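Local coordinates for protein endo-1,4-beta-xylanase I (PDB 1XYN) that hydrolyses the internal beta-1,4-xylosidic bonds of xylan, a plant cell wall hemicellulose, releasing xylooligosaccharides and xylose, at residues Y77-N82 with Q123-R128. Numbering follows the deposited sequence.
With CA (calcium ion), chain B.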
loop_
_atom_site.group_PDB
_atom_site.type_symbol
_atom_site.label_atom_id
_atom_site.label_comp_id
_atom_site.label_asym_id
_atom_site.label_seq_id
_atom_site.Cartn_x
_atom_site.Cartn_y
_atom_site.Cartn_z
ATOM N N TYR A 77 -1.730 -7.113 14.657
ATOM C CA TYR A 77 -0.739 -8.174 14.556
ATOM C C TYR A 77 -0.289 -8.534 15.955
ATOM O O TYR A 77 -0.229 -7.683 16.839
ATOM C CB TYR A 77 0.535 -7.719 13.823
ATOM C CG TYR A 77 0.421 -7.352 12.359
ATOM C CD1 TYR A 77 -0.327 -6.249 11.958
ATOM C CD2 TYR A 77 1.136 -8.057 11.384
ATOM C CE1 TYR A 77 -0.363 -5.849 10.640
ATOM C CE2 TYR A 77 1.109 -7.666 10.052
ATOM C CZ TYR A 77 0.353 -6.552 9.689
ATOM O OH TYR A 77 0.305 -6.120 8.384
ATOM N N ILE A 78 0.050 -9.802 16.131
ATOM C CA ILE A 78 0.575 -10.313 17.383
ATOM C C ILE A 78 1.711 -11.173 16.865
ATOM O O ILE A 78 1.536 -12.365 16.588
ATOM C CB ILE A 78 -0.447 -11.158 18.170
ATOM C CG1 ILE A 78 -1.611 -10.272 18.630
ATOM C CG2 ILE A 78 0.234 -11.787 19.391
ATOM C CD1 ILE A 78 -2.804 -11.032 19.157
ATOM N N MET A 79 2.836 -10.508 16.610
ATOM C CA MET A 79 4.028 -11.149 16.079
ATOM C C MET A 79 4.723 -12.053 17.062
ATOM O O MET A 79 5.130 -11.612 18.127
ATOM C CB MET A 79 5.006 -10.091 15.575
ATOM C CG MET A 79 4.609 -9.473 14.264
ATOM S SD MET A 79 5.643 -8.073 13.843
ATOM C CE MET A 79 4.377 -6.921 13.322
ATOM N N GLU A 80 4.842 -13.321 16.691
ATOM C CA GLU A 80 5.503 -14.312 17.520
ATOM C C GLU A 80 6.928 -14.450 17.053
ATOM O O GLU A 80 7.806 -14.934 17.777
ATOM C CB GLU A 80 4.778 -15.657 17.420
ATOM C CG GLU A 80 3.331 -15.591 17.891
ATOM C CD GLU A 80 3.223 -15.250 19.365
ATOM O OE1 GLU A 80 3.769 -16.011 20.184
ATOM O OE2 GLU A 80 2.589 -14.230 19.708
ATOM N N ASP A 81 7.160 -13.935 15.854
ATOM C CA ASP A 81 8.462 -13.978 15.237
ATOM C C ASP A 81 8.532 -12.944 14.134
ATOM O O ASP A 81 7.525 -12.634 13.499
ATOM C CB ASP A 81 8.674 -15.366 14.666
ATOM C CG ASP A 81 10.085 -15.618 14.251
ATOM O OD1 ASP A 81 11.011 -14.891 14.678
ATOM O OD2 ASP A 81 10.244 -16.574 13.481
ATOM N N ASN A 82 9.724 -12.399 13.926
ATOM C CA ASN A 82 9.952 -11.388 12.901
ATOM C C ASN A 82 11.444 -11.214 12.628
ATOM O O ASN A 82 12.279 -11.381 13.531
ATOM C CB ASN A 82 9.320 -10.036 13.284
ATOM C CG ASN A 82 10.051 -9.327 14.429
ATOM O OD1 ASN A 82 10.687 -8.289 14.219
ATOM N ND2 ASN A 82 9.936 -9.866 15.647
ATOM N N GLN A 123 -3.086 0.587 13.286
ATOM C CA GLN A 123 -2.600 -0.773 13.461
ATOM C C GLN A 123 -2.244 -0.952 14.928
ATOM O O GLN A 123 -1.618 -0.076 15.523
ATOM C CB GLN A 123 -1.324 -1.016 12.647
ATOM C CG GLN A 123 -1.437 -0.880 11.145
ATOM C CD GLN A 123 -0.125 -1.233 10.452
ATOM O OE1 GLN A 123 0.818 -0.447 10.460
ATOM N NE2 GLN A 123 -0.054 -2.431 9.882
ATOM N N TYR A 124 -2.656 -2.069 15.520
ATOM C CA TYR A 124 -2.315 -2.363 16.909
ATOM C C TYR A 124 -1.392 -3.569 16.819
ATOM O O TYR A 124 -1.816 -4.663 16.461
ATOM C CB TYR A 124 -3.553 -2.709 17.732
ATOM C CG TYR A 124 -4.620 -1.638 17.756
ATOM C CD1 TYR A 124 -4.334 -0.316 17.402
ATOM C CD2 TYR A 124 -5.926 -1.951 18.118
ATOM C CE1 TYR A 124 -5.324 0.661 17.409
ATOM C CE2 TYR A 124 -6.917 -0.987 18.124
ATOM C CZ TYR A 124 -6.615 0.312 17.771
ATOM O OH TYR A 124 -7.619 1.251 17.783
ATOM N N ILE A 125 -0.119 -3.369 17.127
ATOM C CA ILE A 125 0.840 -4.452 17.027
ATOM C C ILE A 125 1.449 -4.855 18.358
ATOM O O ILE A 125 1.786 -4.010 19.175
ATOM C CB ILE A 125 1.987 -4.068 16.046
ATOM C CG1 ILE A 125 1.415 -3.600 14.704
ATOM C CG2 ILE A 125 2.946 -5.240 15.851
ATOM C CD1 ILE A 125 2.451 -3.001 13.763
ATOM N N SER A 126 1.585 -6.161 18.556
ATOM C CA SER A 126 2.195 -6.717 19.758
ATOM C C SER A 126 3.370 -7.546 19.251
ATOM O O SER A 126 3.164 -8.582 18.638
ATOM C CB SER A 126 1.211 -7.635 20.502
ATOM O OG SER A 126 0.161 -6.926 21.151
ATOM N N VAL A 127 4.596 -7.079 19.466
ATOM C CA VAL A 127 5.775 -7.816 19.016
ATOM C C VAL A 127 6.464 -8.561 20.160
ATOM O O VAL A 127 7.002 -7.945 21.082
ATOM C CB VAL A 127 6.799 -6.891 18.327
ATOM C CG1 VAL A 127 7.978 -7.705 17.811
ATOM C CG2 VAL A 127 6.142 -6.116 17.194
ATOM N N ARG A 128 6.449 -9.890 20.088
ATOM C CA ARG A 128 7.063 -10.735 21.107
ATOM C C ARG A 128 8.557 -10.478 21.241
ATOM O O ARG A 128 9.292 -10.506 20.252
ATOM C CB ARG A 128 6.808 -12.202 20.783
ATOM C CG ARG A 128 7.267 -13.144 21.855
ATOM C CD ARG A 128 6.932 -14.569 21.492
ATOM N NE ARG A 128 7.242 -15.487 22.585
ATOM C CZ ARG A 128 6.364 -15.913 23.491
ATOM N NH1 ARG A 128 5.100 -15.509 23.445
ATOM N NH2 ARG A 128 6.756 -16.747 24.445
HETATM CA CA CA B . 12.852 -16.941 13.720
HETATM O O HOH W 1 8.719 -11.644 17.656
#
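Y77 meets I125 and Q123 on the cleft face of two parallel strands, 77-79 and 123-128. Backbone hydrogen bonds run from Y77 N to Y124 O, S126 N to Y77 O, weakly from M79 N to S126 O, and R128 N to M79 O. Packing here is tight: the flexible M79 chain, bent at chi3 (-135°), reaches across to press its methyl CE on CG2 of I125 at 3.4 Å, unusually close, and its SD touches CG2 of V127. CG of Y77 stands beside the backbone N (chi1 -65°), and the side chain runs alongside I125, CB of Y77 4.0 Å from CG2 of I125. CE1 of the Y77 ring lies 3.5 Å from NE2 of Q123, the ring and amide planes 80° apart; OE1 of Q123 is hydrogen-bonded to N107, and the Y77 hydroxyl to E164, the predicted proton donor. A leucine in place of Y77 would probably open a gap beside the Q123 amide and leave E164 without this hydroxyl partner. The other face carries apolar I78, against helix 139-148, and beside it S126, whose hydroxyl is hydrogen-bonded to W146 and H142. Toward 80-82 the contact is looser. E80 OE1 faces R128 NH1 at 3.6 Å, well out of the guanidinium plane, an electrostatic pairing; R132 and Y102 hold the carboxylate more directly, and Y102 also bonds R128 NH1. N82, partly exposed, touches CG1 of V127 through ND2, and a water, weakly bound by ND2, donates to R128 O. At E80 and D81 a classic beta bulge opposite L63 turns the strand, and D81 OD2 binds calcium at 2.6 Å with H83. Beside the predicted catalytic glutamates E75 and E164, with Y77 and Q123 probably contacting substrate, this pairing belongs to the xylan-binding cleft of the family 11 beta-jelly-roll.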